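Local coordinates for zinc uptake regulation protein (Escherichia coli, PDB 4MTE) that represses zinc-uptake genes such as znuACB by binding their operators, with zinc as its cofactor, at residues A18-R23 against Q73-K78; P26-V31 against Y64-F69; D49-R52 against Q57-P60. All blocks are in the same frame, centred on the assembly; numbering follows the deposited sequence.

Interaction 1: residues A18-R23 against Q73-K78; sequences AQRNVR and QGFVHK. With ZN (zinc ion), chain N; nucleotides of chain E; nucleotides of chain F.
Two oxygens of the same residue grip NH1 of R20. The side-chain oxygen OE1 of Q73 lies 2.7 Å from R20 NH1, accepting a bond bent to 133° and tilted out of the guanidinium plane. The main-chain O of Q73, 3.0 Å from R20 NH1, takes the straighter bond, at 163°; there the N-H meets a lone pair in the carbonyl plane, at the edge of the guanidinium. A bend at chi2 of Q73 (-54°) curls the amide back so that both oxygens reach this one nitrogen, while the R20 chain runs extended from CG to NE past it. V22 and Q73 come at each other from opposite directions, V22 CG1 3.8 Å from Q73 NE2. A leucine in place of this glutamine would take away OE1 and would probably leave R20 NH1 with only the main-chain oxygen of the pair, its guanidinium freer to swing. Both partners sit at helix ends: N21 and G74, each with positive phi, close Schellman motifs on helices 6-20 and 60-72. The carbonyl at the second helix end is likely to favour the arginine's charge.

Past G74, F75 packs inward on A13 and C17 of helix 6-20, and the chain enters strand 76-79. H77 NE2 binds zinc at 2.0 Å, in a site completed by C88, H96 and E111. One residue on, K78 NZ donates to OP1 of DA21 of chain F over 2.7 Å. The contact thus ties the first helix to the turn between recognition helix and wing in a winged-helix DNA-binding domain of the Fur family.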
# COMPACT_ATOMS: atom_id res chain seq x y z
N ALA D 18 -1.71 -42.24 3.71
CA ALA D 18 -1.61 -43.58 3.12
C ALA D 18 -2.96 -44.29 3.15
O ALA D 18 -3.35 -44.93 2.17
CB ALA D 18 -0.56 -44.41 3.85
N GLN D 19 -3.67 -44.18 4.27
CA GLN D 19 -4.99 -44.81 4.40
C GLN D 19 -6.03 -44.23 3.43
O GLN D 19 -6.93 -44.94 2.99
CB GLN D 19 -5.49 -44.68 5.84
CG GLN D 19 -4.76 -45.59 6.82
CD GLN D 19 -5.20 -45.39 8.26
OE1 GLN D 19 -5.50 -44.28 8.68
NE2 GLN D 19 -5.23 -46.48 9.03
N ARG D 20 -5.90 -42.94 3.11
CA ARG D 20 -6.88 -42.26 2.27
C ARG D 20 -6.50 -42.30 0.79
O ARG D 20 -7.25 -41.80 -0.05
CB ARG D 20 -7.02 -40.81 2.69
CG ARG D 20 -7.59 -40.60 4.08
CD ARG D 20 -7.48 -39.14 4.47
NE ARG D 20 -8.11 -38.85 5.75
CZ ARG D 20 -7.92 -37.73 6.44
NH1 ARG D 20 -7.11 -36.79 5.98
NH2 ARG D 20 -8.54 -37.56 7.60
N ASN D 21 -5.36 -42.90 0.48
CA ASN D 21 -4.82 -42.90 -0.88
C ASN D 21 -4.70 -41.48 -1.43
O ASN D 21 -5.12 -41.21 -2.56
CB ASN D 21 -5.69 -43.76 -1.80
CG ASN D 21 -5.60 -45.24 -1.46
OD1 ASN D 21 -4.53 -45.76 -1.14
ND2 ASN D 21 -6.74 -45.93 -1.53
N VAL D 22 -4.14 -40.59 -0.62
CA VAL D 22 -3.74 -39.27 -1.08
C VAL D 22 -2.24 -39.15 -0.89
O VAL D 22 -1.66 -39.81 -0.03
CB VAL D 22 -4.48 -38.14 -0.32
CG1 VAL D 22 -5.98 -38.24 -0.57
CG2 VAL D 22 -4.17 -38.19 1.17
N ARG D 23 -1.60 -38.30 -1.69
CA ARG D 23 -0.14 -38.26 -1.74
C ARG D 23 0.42 -37.19 -0.82
O ARG D 23 0.24 -35.99 -1.06
CB ARG D 23 0.32 -38.00 -3.17
CG ARG D 23 -0.39 -38.85 -4.20
CD ARG D 23 0.39 -38.87 -5.49
NE ARG D 23 -0.47 -39.02 -6.66
CZ ARG D 23 -0.08 -38.79 -7.91
NH1 ARG D 23 1.16 -38.40 -8.16
NH2 ARG D 23 -0.93 -38.95 -8.91
N GLN D 73 -6.98 -32.06 4.01
CA GLN D 73 -6.79 -33.28 4.80
C GLN D 73 -6.93 -33.04 6.31
O GLN D 73 -6.91 -33.98 7.09
CB GLN D 73 -5.44 -33.93 4.48
CG GLN D 73 -5.31 -34.38 3.02
CD GLN D 73 -6.43 -35.29 2.58
OE1 GLN D 73 -6.86 -36.17 3.32
NE2 GLN D 73 -6.93 -35.08 1.36
N GLY D 74 -7.07 -31.78 6.70
CA GLY D 74 -7.41 -31.44 8.08
C GLY D 74 -6.24 -31.39 9.04
O GLY D 74 -6.44 -31.39 10.26
N PHE D 75 -5.02 -31.33 8.51
CA PHE D 75 -3.82 -31.26 9.34
C PHE D 75 -3.55 -29.83 9.79
O PHE D 75 -2.88 -29.61 10.80
CB PHE D 75 -2.62 -31.80 8.57
CG PHE D 75 -2.81 -33.19 8.04
CD1 PHE D 75 -3.54 -34.11 8.76
CD2 PHE D 75 -2.28 -33.56 6.82
CE1 PHE D 75 -3.73 -35.39 8.28
CE2 PHE D 75 -2.47 -34.84 6.33
CZ PHE D 75 -3.19 -35.75 7.06
N VAL D 76 -4.07 -28.87 9.03
CA VAL D 76 -3.83 -27.46 9.28
C VAL D 76 -5.15 -26.70 9.39
O VAL D 76 -6.15 -27.09 8.79
CB VAL D 76 -2.96 -26.84 8.15
CG1 VAL D 76 -2.78 -25.34 8.33
CG2 VAL D 76 -1.60 -27.54 8.09
N HIS D 77 -5.14 -25.63 10.18
CA HIS D 77 -6.25 -24.69 10.24
C HIS D 77 -5.77 -23.33 9.77
O HIS D 77 -4.63 -22.93 10.02
CB HIS D 77 -6.79 -24.57 11.66
CG HIS D 77 -7.39 -25.83 12.19
ND1 HIS D 77 -8.51 -26.41 11.63
CD2 HIS D 77 -7.03 -26.61 13.23
CE1 HIS D 77 -8.81 -27.51 12.31
NE2 HIS D 77 -7.93 -27.65 13.28
N LYS D 78 -6.67 -22.61 9.11
CA LYS D 78 -6.44 -21.23 8.75
C LYS D 78 -6.98 -20.34 9.86
O LYS D 78 -8.12 -20.52 10.31
CB LYS D 78 -7.15 -20.89 7.44
CG LYS D 78 -6.93 -19.47 6.96
CD LYS D 78 -7.73 -19.18 5.71
CE LYS D 78 -7.43 -17.80 5.16
NZ LYS D 78 -6.03 -17.69 4.68
ZN ZN N . -7.67 -28.83 14.90
P DA E 4 -7.66 -36.16 -10.04
OP1 DA E 4 -8.38 -36.61 -8.83
OP2 DA E 4 -8.13 -34.96 -10.77
O5' DA E 4 -6.13 -35.95 -9.64
C5' DA E 4 -5.39 -37.06 -9.13
C4' DA E 4 -3.91 -36.73 -9.04
O4' DA E 4 -3.37 -36.58 -10.37
C3' DA E 4 -3.59 -35.45 -8.28
O3' DA E 4 -2.57 -35.70 -7.32
C2' DA E 4 -3.16 -34.48 -9.37
C1' DA E 4 -2.59 -35.40 -10.44
N9 DA E 4 -2.66 -34.86 -11.80
C8 DA E 4 -3.78 -34.46 -12.47
N7 DA E 4 -3.54 -34.02 -13.69
C5 DA E 4 -2.17 -34.15 -13.82
C6 DA E 4 -1.28 -33.86 -14.87
N6 DA E 4 -1.67 -33.36 -16.04
N1 DA E 4 0.03 -34.11 -14.67
C2 DA E 4 0.42 -34.62 -13.49
N3 DA E 4 -0.32 -34.93 -12.43
C4 DA E 4 -1.61 -34.67 -12.66
P DG E 5 -2.17 -34.58 -6.25
OP1 DG E 5 -1.89 -35.26 -4.97
OP2 DG E 5 -3.19 -33.50 -6.30
O5' DG E 5 -0.79 -33.99 -6.82
C5' DG E 5 0.32 -34.87 -6.94
C4' DG E 5 1.50 -34.18 -7.59
O4' DG E 5 1.20 -33.95 -8.99
C3' DG E 5 1.88 -32.83 -6.98
O3' DG E 5 3.19 -32.95 -6.43
C2' DG E 5 1.77 -31.83 -8.14
C1' DG E 5 1.73 -32.70 -9.39
N9 DG E 5 0.88 -32.21 -10.48
C8 DG E 5 -0.49 -32.09 -10.48
N7 DG E 5 -0.96 -31.63 -11.61
C5 DG E 5 0.16 -31.45 -12.40
C6 DG E 5 0.28 -30.99 -13.73
O6 DG E 5 -0.62 -30.62 -14.50
N1 DG E 5 1.61 -30.96 -14.16
C2 DG E 5 2.69 -31.34 -13.39
N2 DG E 5 3.90 -31.25 -13.96
N3 DG E 5 2.59 -31.78 -12.15
C4 DG E 5 1.31 -31.81 -11.72
P DA F 21 -3.79 -15.27 2.59
OP1 DA F 21 -5.08 -15.60 3.22
OP2 DA F 21 -2.55 -15.94 3.03
O5' DA F 21 -3.94 -15.52 1.02
C5' DA F 21 -5.04 -14.91 0.37
C4' DA F 21 -5.00 -15.18 -1.12
O4' DA F 21 -3.86 -14.52 -1.71
C3' DA F 21 -4.88 -16.65 -1.53
O3' DA F 21 -6.14 -17.05 -2.05
C2' DA F 21 -3.76 -16.68 -2.57
C1' DA F 21 -3.57 -15.20 -2.91
N9 DA F 21 -2.24 -14.81 -3.36
C8 DA F 21 -1.09 -14.71 -2.63
N7 DA F 21 -0.05 -14.31 -3.33
C5 DA F 21 -0.56 -14.12 -4.60
C6 DA F 21 0.01 -13.70 -5.82
N6 DA F 21 1.30 -13.37 -5.97
N1 DA F 21 -0.80 -13.64 -6.89
C2 DA F 21 -2.09 -13.96 -6.76
N3 DA F 21 -2.74 -14.37 -5.68
C4 DA F 21 -1.91 -14.42 -4.63

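Interaction 2: residues P26-V31 against Y64-F69; sequences PQRLEV and YRALDF. With nucleotides of chain F; nucleotides of chain E.
The guanidinium of R28 lies flat over one face of the F69 ring, the guanidinium and ring centres 4.0 Å apart and their planes only 15° off parallel. This is a cation-pi stack, displaced so that NH1 sits above the CD1-CE1 rim. The chain leading to it adds a CH-pi contact, R28 CD standing 3.8 Å from the F69 ring centroid. With CG of F69 anti to its backbone N (chi1 174°), the ring is turned under the arginine, whose extended chain crosses it at about a right angle. Further along the crossing, V31 CG2 rests 3.7 Å from A66 CB. The small alanine lets the backbones draw close, R28 CA to A66 CA being 5.0 Å, as the two helix segments cross at -79°.

What fixes R28 lies a step further out: NH1 donates to the carbonyl of R23 and pairs with a DNA phosphate, so the stacked group is also held at its polar end. V22 and L24 pack on F69.

Helix 60-72, braced in this way, presents R65 to the base edges. R65 NH1 makes a nearly straight bond to N7 of DG7 of chain E at 3.1 Å, and R65 NH2 bonds O6 of DG7 of chain E at 3.0 Å. The methyl C7 of DT6 of chain E sits over the centre of the R65 guanidinium. Q27 NE2 makes a weak bond to OP2 of DG7 on that same strand, chain E, while Y64 OH lies 2.8 Å from OP2 of DA21 on the other strand, chain F. A two-pronged arginine-guanine pairing from a helix set crosswise on helix 26-36 is the classic reading mode of a helix-turn-helix recognition helix.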
# COMPACT_ATOMS: atom_id res chain seq x y z
N PRO D 26 7.01 -35.01 -0.63
CA PRO D 26 8.14 -34.36 0.05
C PRO D 26 7.87 -32.89 0.37
O PRO D 26 8.17 -32.45 1.48
CB PRO D 26 9.27 -34.49 -0.96
CG PRO D 26 8.98 -35.77 -1.66
CD PRO D 26 7.48 -35.86 -1.74
N GLN D 27 7.33 -32.14 -0.59
CA GLN D 27 7.01 -30.73 -0.37
C GLN D 27 6.00 -30.56 0.75
O GLN D 27 6.27 -29.89 1.74
CB GLN D 27 6.46 -30.09 -1.65
CG GLN D 27 7.52 -29.62 -2.62
CD GLN D 27 6.98 -28.65 -3.65
OE1 GLN D 27 5.77 -28.55 -3.85
NE2 GLN D 27 7.87 -27.91 -4.29
N ARG D 28 4.84 -31.18 0.58
CA ARG D 28 3.75 -31.07 1.54
C ARG D 28 4.23 -31.51 2.93
O ARG D 28 3.86 -30.92 3.95
CB ARG D 28 2.57 -31.93 1.08
CG ARG D 28 2.01 -31.51 -0.27
CD ARG D 28 1.10 -32.57 -0.87
NE ARG D 28 0.43 -32.08 -2.07
CZ ARG D 28 -0.41 -32.79 -2.82
NH1 ARG D 28 -0.70 -34.04 -2.49
NH2 ARG D 28 -0.97 -32.25 -3.89
N LEU D 29 5.08 -32.53 2.94
CA LEU D 29 5.67 -33.03 4.18
C LEU D 29 6.58 -31.98 4.81
O LEU D 29 6.47 -31.68 6.00
CB LEU D 29 6.46 -34.30 3.87
CG LEU D 29 7.01 -35.09 5.06
CD1 LEU D 29 5.88 -35.61 5.95
CD2 LEU D 29 7.88 -36.23 4.56
N GLU D 30 7.47 -31.43 3.99
CA GLU D 30 8.40 -30.39 4.44
C GLU D 30 7.63 -29.21 5.01
O GLU D 30 7.97 -28.67 6.06
CB GLU D 30 9.28 -29.91 3.28
CG GLU D 30 10.22 -28.76 3.64
CD GLU D 30 11.29 -29.15 4.64
OE1 GLU D 30 11.53 -30.36 4.83
OE2 GLU D 30 11.89 -28.24 5.25
N VAL D 31 6.58 -28.80 4.30
CA VAL D 31 5.75 -27.70 4.74
C VAL D 31 5.13 -28.05 6.08
O VAL D 31 5.17 -27.26 7.03
CB VAL D 31 4.64 -27.38 3.71
CG1 VAL D 31 3.67 -26.34 4.25
CG2 VAL D 31 5.26 -26.89 2.41
N TYR D 64 1.06 -22.42 -1.19
CA TYR D 64 -0.40 -22.36 -1.18
C TYR D 64 -1.05 -23.69 -1.59
O TYR D 64 -2.08 -24.08 -1.04
CB TYR D 64 -0.89 -21.20 -2.05
CG TYR D 64 -0.87 -19.89 -1.30
CD1 TYR D 64 -1.94 -19.51 -0.51
CD2 TYR D 64 0.23 -19.04 -1.37
CE1 TYR D 64 -1.93 -18.32 0.19
CE2 TYR D 64 0.25 -17.84 -0.67
CZ TYR D 64 -0.84 -17.49 0.11
OH TYR D 64 -0.82 -16.29 0.80
N ARG D 65 -0.44 -24.38 -2.55
CA ARG D 65 -0.89 -25.71 -2.94
C ARG D 65 -0.75 -26.64 -1.74
O ARG D 65 -1.71 -27.33 -1.36
CB ARG D 65 -0.05 -26.23 -4.10
CG ARG D 65 -0.42 -25.64 -5.45
CD ARG D 65 0.68 -25.84 -6.48
NE ARG D 65 0.28 -25.36 -7.80
CZ ARG D 65 1.11 -25.18 -8.81
NH1 ARG D 65 2.41 -25.42 -8.67
NH2 ARG D 65 0.65 -24.74 -9.98
N ALA D 66 0.44 -26.65 -1.16
CA ALA D 66 0.70 -27.46 0.03
C ALA D 66 -0.35 -27.17 1.10
O ALA D 66 -0.99 -28.09 1.62
CB ALA D 66 2.10 -27.18 0.57
N LEU D 67 -0.56 -25.90 1.40
CA LEU D 67 -1.51 -25.49 2.43
C LEU D 67 -2.93 -25.92 2.09
O LEU D 67 -3.67 -26.36 2.97
CB LEU D 67 -1.45 -23.97 2.64
CG LEU D 67 -0.22 -23.46 3.40
CD1 LEU D 67 -0.14 -21.94 3.32
CD2 LEU D 67 -0.24 -23.92 4.86
N ASP D 68 -3.32 -25.79 0.83
CA ASP D 68 -4.64 -26.24 0.39
C ASP D 68 -4.81 -27.73 0.67
O ASP D 68 -5.81 -28.16 1.24
CB ASP D 68 -4.85 -25.97 -1.10
CG ASP D 68 -5.12 -24.51 -1.40
OD1 ASP D 68 -5.75 -23.83 -0.56
OD2 ASP D 68 -4.72 -24.04 -2.49
N PHE D 69 -3.81 -28.52 0.27
CA PHE D 69 -3.83 -29.95 0.54
C PHE D 69 -3.94 -30.25 2.04
O PHE D 69 -4.84 -30.98 2.48
CB PHE D 69 -2.56 -30.61 -0.01
CG PHE D 69 -2.42 -32.07 0.35
CD1 PHE D 69 -3.04 -33.05 -0.41
CD2 PHE D 69 -1.68 -32.45 1.45
CE1 PHE D 69 -2.92 -34.38 -0.07
CE2 PHE D 69 -1.56 -33.79 1.79
CZ PHE D 69 -2.17 -34.75 1.02
P DA F 21 -3.79 -15.27 2.59
OP1 DA F 21 -5.08 -15.60 3.22
OP2 DA F 21 -2.55 -15.94 3.03
O5' DA F 21 -3.94 -15.52 1.02
C5' DA F 21 -5.04 -14.91 0.37
C4' DA F 21 -5.00 -15.18 -1.12
O4' DA F 21 -3.86 -14.52 -1.71
C3' DA F 21 -4.88 -16.65 -1.53
O3' DA F 21 -6.14 -17.05 -2.05
C2' DA F 21 -3.76 -16.68 -2.57
C1' DA F 21 -3.57 -15.20 -2.91
N9 DA F 21 -2.24 -14.81 -3.36
C8 DA F 21 -1.09 -14.71 -2.63
N7 DA F 21 -0.05 -14.31 -3.33
C5 DA F 21 -0.56 -14.12 -4.60
C6 DA F 21 0.01 -13.70 -5.82
N6 DA F 21 1.30 -13.37 -5.97
N1 DA F 21 -0.80 -13.64 -6.89
C2 DA F 21 -2.09 -13.96 -6.76
N3 DA F 21 -2.74 -14.37 -5.68
C4 DA F 21 -1.91 -14.42 -4.63
P DT E 6 3.86 -31.73 -5.63
OP1 DT E 6 4.85 -32.29 -4.69
OP2 DT E 6 2.77 -30.87 -5.11
O5' DT E 6 4.64 -30.92 -6.76
C5' DT E 6 5.51 -31.66 -7.61
C4' DT E 6 6.20 -30.77 -8.62
O4' DT E 6 5.30 -30.52 -9.73
C3' DT E 6 6.64 -29.41 -8.08
O3' DT E 6 8.03 -29.27 -8.33
C2' DT E 6 5.76 -28.41 -8.84
C1' DT E 6 5.42 -29.16 -10.12
N1 DT E 6 4.13 -28.79 -10.79
C2 DT E 6 4.15 -28.49 -12.13
O2 DT E 6 5.16 -28.49 -12.82
N3 DT E 6 2.93 -28.18 -12.65
C4 DT E 6 1.71 -28.13 -12.01
O4 DT E 6 0.67 -27.83 -12.61
C5 DT E 6 1.75 -28.46 -10.60
C7 DT E 6 0.50 -28.45 -9.77
C6 DT E 6 2.95 -28.77 -10.07
P DG E 7 8.82 -27.94 -7.89
OP1 DG E 7 10.20 -28.34 -7.52
OP2 DG E 7 7.98 -27.20 -6.92
O5' DG E 7 8.87 -27.09 -9.24
C5' DG E 7 9.33 -27.73 -10.42
C4' DG E 7 9.60 -26.71 -11.50
O4' DG E 7 8.38 -26.43 -12.23
C3' DG E 7 10.11 -25.37 -10.99
O3' DG E 7 11.09 -24.86 -11.88
C2' DG E 7 8.84 -24.53 -10.90
C1' DG E 7 8.00 -25.08 -12.05
N9 DG E 7 6.55 -25.05 -11.85
C8 DG E 7 5.82 -25.38 -10.73
N7 DG E 7 4.53 -25.26 -10.90
C5 DG E 7 4.40 -24.84 -12.22
C6 DG E 7 3.24 -24.54 -12.98
O6 DG E 7 2.05 -24.59 -12.64
N1 DG E 7 3.57 -24.14 -14.27
C2 DG E 7 4.85 -24.04 -14.77
N2 DG E 7 5.00 -23.64 -16.04
N3 DG E 7 5.94 -24.32 -14.06
C4 DG E 7 5.63 -24.71 -12.81

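Interaction 3: residues D49-R52 against Q57-P60; sequences DLLR and QAKP. With nucleotides of chain E.
L51 and A58 make the tight part of this contact, L51 CD2 lying 4.0 Å from A58 CB. The leucine's chi1 of -170° swings CG to the far side from its own N, which carries CD2 to the alanine methyl, and both residues are buried. The pairing is purely apolar. Close by, the R52 and A58 CA atoms are 6.0 Å apart.

The outer part is looser and polar. R52 starts off to one side, runs extended from CG to NE, and then turns its guanidinium back over the loop toward the A58 carbonyl. The angle there is poor and the approach implausibly short, so a bond to that oxygen is doubtful; the same guanidinium makes a weak hydrogen bond to the P56 carbonyl. The CB atoms of Q57 and K59 point away from helix 44-52. Q57 CB comes within 3.4 Å of OP2 of DT8 of chain E, and K59 NZ within 3.7 Å of C2' of that nucleotide. K59 NZ also has a phosphate at long, weak ion-pair range. A58 thus packs on protein while its two neighbours approach the DNA.

K59 occupies the N-cap position of helix 60-72, so the loop runs directly into the recognition helix. A58 and P60 pack on L48 of helix 44-52, P60 also on Y45, and L51 of that helix packs in turn on E30 and L34 of helix 26-36.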
# COMPACT_ATOMS: atom_id res chain seq x y z
N ASP D 49 9.42 -18.28 2.99
CA ASP D 49 10.80 -17.91 3.31
C ASP D 49 11.54 -19.05 4.01
O ASP D 49 12.70 -19.32 3.70
CB ASP D 49 10.84 -16.65 4.18
CG ASP D 49 10.53 -15.38 3.40
OD1 ASP D 49 10.83 -15.33 2.19
OD2 ASP D 49 10.00 -14.42 4.01
N LEU D 50 10.88 -19.72 4.95
CA LEU D 50 11.47 -20.89 5.60
C LEU D 50 11.75 -21.99 4.58
O LEU D 50 12.82 -22.59 4.57
CB LEU D 50 10.54 -21.44 6.68
CG LEU D 50 10.31 -20.56 7.91
CD1 LEU D 50 9.37 -21.28 8.87
CD2 LEU D 50 11.62 -20.20 8.60
N LEU D 51 10.77 -22.25 3.72
CA LEU D 51 10.87 -23.31 2.73
C LEU D 51 12.00 -23.08 1.73
O LEU D 51 12.46 -24.01 1.08
CB LEU D 51 9.53 -23.45 2.00
CG LEU D 51 9.34 -24.65 1.07
CD1 LEU D 51 9.38 -25.96 1.86
CD2 LEU D 51 8.02 -24.51 0.32
N ARG D 52 12.44 -21.83 1.61
CA ARG D 52 13.47 -21.47 0.63
C ARG D 52 14.85 -21.99 1.00
O ARG D 52 15.64 -22.34 0.13
CB ARG D 52 13.55 -19.95 0.46
CG ARG D 52 12.49 -19.35 -0.44
CD ARG D 52 12.83 -17.92 -0.77
NE ARG D 52 11.72 -17.19 -1.39
CZ ARG D 52 11.30 -17.38 -2.63
NH1 ARG D 52 11.88 -18.29 -3.41
NH2 ARG D 52 10.28 -16.67 -3.09
N GLN D 57 14.12 -22.57 -4.99
CA GLN D 57 13.35 -22.41 -6.21
C GLN D 57 11.85 -22.30 -5.92
O GLN D 57 11.04 -22.15 -6.84
CB GLN D 57 13.60 -23.59 -7.15
CG GLN D 57 15.07 -23.78 -7.51
CD GLN D 57 15.66 -22.56 -8.18
OE1 GLN D 57 14.98 -21.87 -8.94
NE2 GLN D 57 16.93 -22.28 -7.90
N ALA D 58 11.49 -22.36 -4.64
CA ALA D 58 10.10 -22.35 -4.24
C ALA D 58 9.47 -20.97 -4.41
O ALA D 58 10.11 -19.94 -4.18
CB ALA D 58 9.96 -22.82 -2.79
N LYS D 59 8.20 -20.97 -4.82
CA LYS D 59 7.43 -19.75 -5.03
C LYS D 59 6.13 -19.90 -4.23
O LYS D 59 5.89 -20.94 -3.63
CB LYS D 59 7.15 -19.57 -6.53
CG LYS D 59 8.34 -19.84 -7.44
CD LYS D 59 9.39 -18.74 -7.38
CE LYS D 59 10.00 -18.50 -8.76
NZ LYS D 59 10.51 -19.76 -9.37
N PRO D 60 5.28 -18.85 -4.22
CA PRO D 60 4.02 -18.90 -3.45
C PRO D 60 3.07 -20.05 -3.81
O PRO D 60 2.51 -20.66 -2.90
CB PRO D 60 3.38 -17.54 -3.75
CG PRO D 60 4.52 -16.65 -4.13
CD PRO D 60 5.49 -17.53 -4.85
P DT E 8 11.88 -23.50 -11.54
OP1 DT E 8 13.17 -23.53 -12.26
OP2 DT E 8 11.85 -23.31 -10.08
O5' DT E 8 10.96 -22.36 -12.18
C5' DT E 8 10.72 -22.38 -13.58
C4' DT E 8 9.75 -21.29 -13.98
O4' DT E 8 8.39 -21.68 -13.67
C3' DT E 8 9.97 -19.95 -13.28
O3' DT E 8 10.30 -18.97 -14.25
C2' DT E 8 8.64 -19.66 -12.58
C1' DT E 8 7.66 -20.51 -13.40
N1 DT E 8 6.38 -20.87 -12.71
C2 DT E 8 5.19 -20.78 -13.41
O2 DT E 8 5.10 -20.42 -14.57
N3 DT E 8 4.08 -21.14 -12.68
C4 DT E 8 4.04 -21.58 -11.37
O4 DT E 8 2.99 -21.88 -10.82
C5 DT E 8 5.32 -21.65 -10.70
C7 DT E 8 5.41 -22.10 -9.27
C6 DT E 8 6.41 -21.30 -11.40

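In the fold
Interaction 3 is nested in the chain loop closed by interaction 2, which is itself nested in that of interaction 1. In interaction 2 all four touching residues are buried, an aromatic-cation stack plus apolar packing between helices 26-36 and 60-72. Interaction 1 is partly exposed and mainly polar, fastening the far end of helix 60-72, while interaction 3, at the approach to that helix, is buried at L51 and A58 and more open at the loosely held R52 of helix 44-52. The 18-23 and 26-31 segments meet where R23 O probably bonds R28 NH1, 2.6 Å away; E30 and V31 pack on L51, joining interactions 2 and 3. Interactions 1 and 3 do not touch.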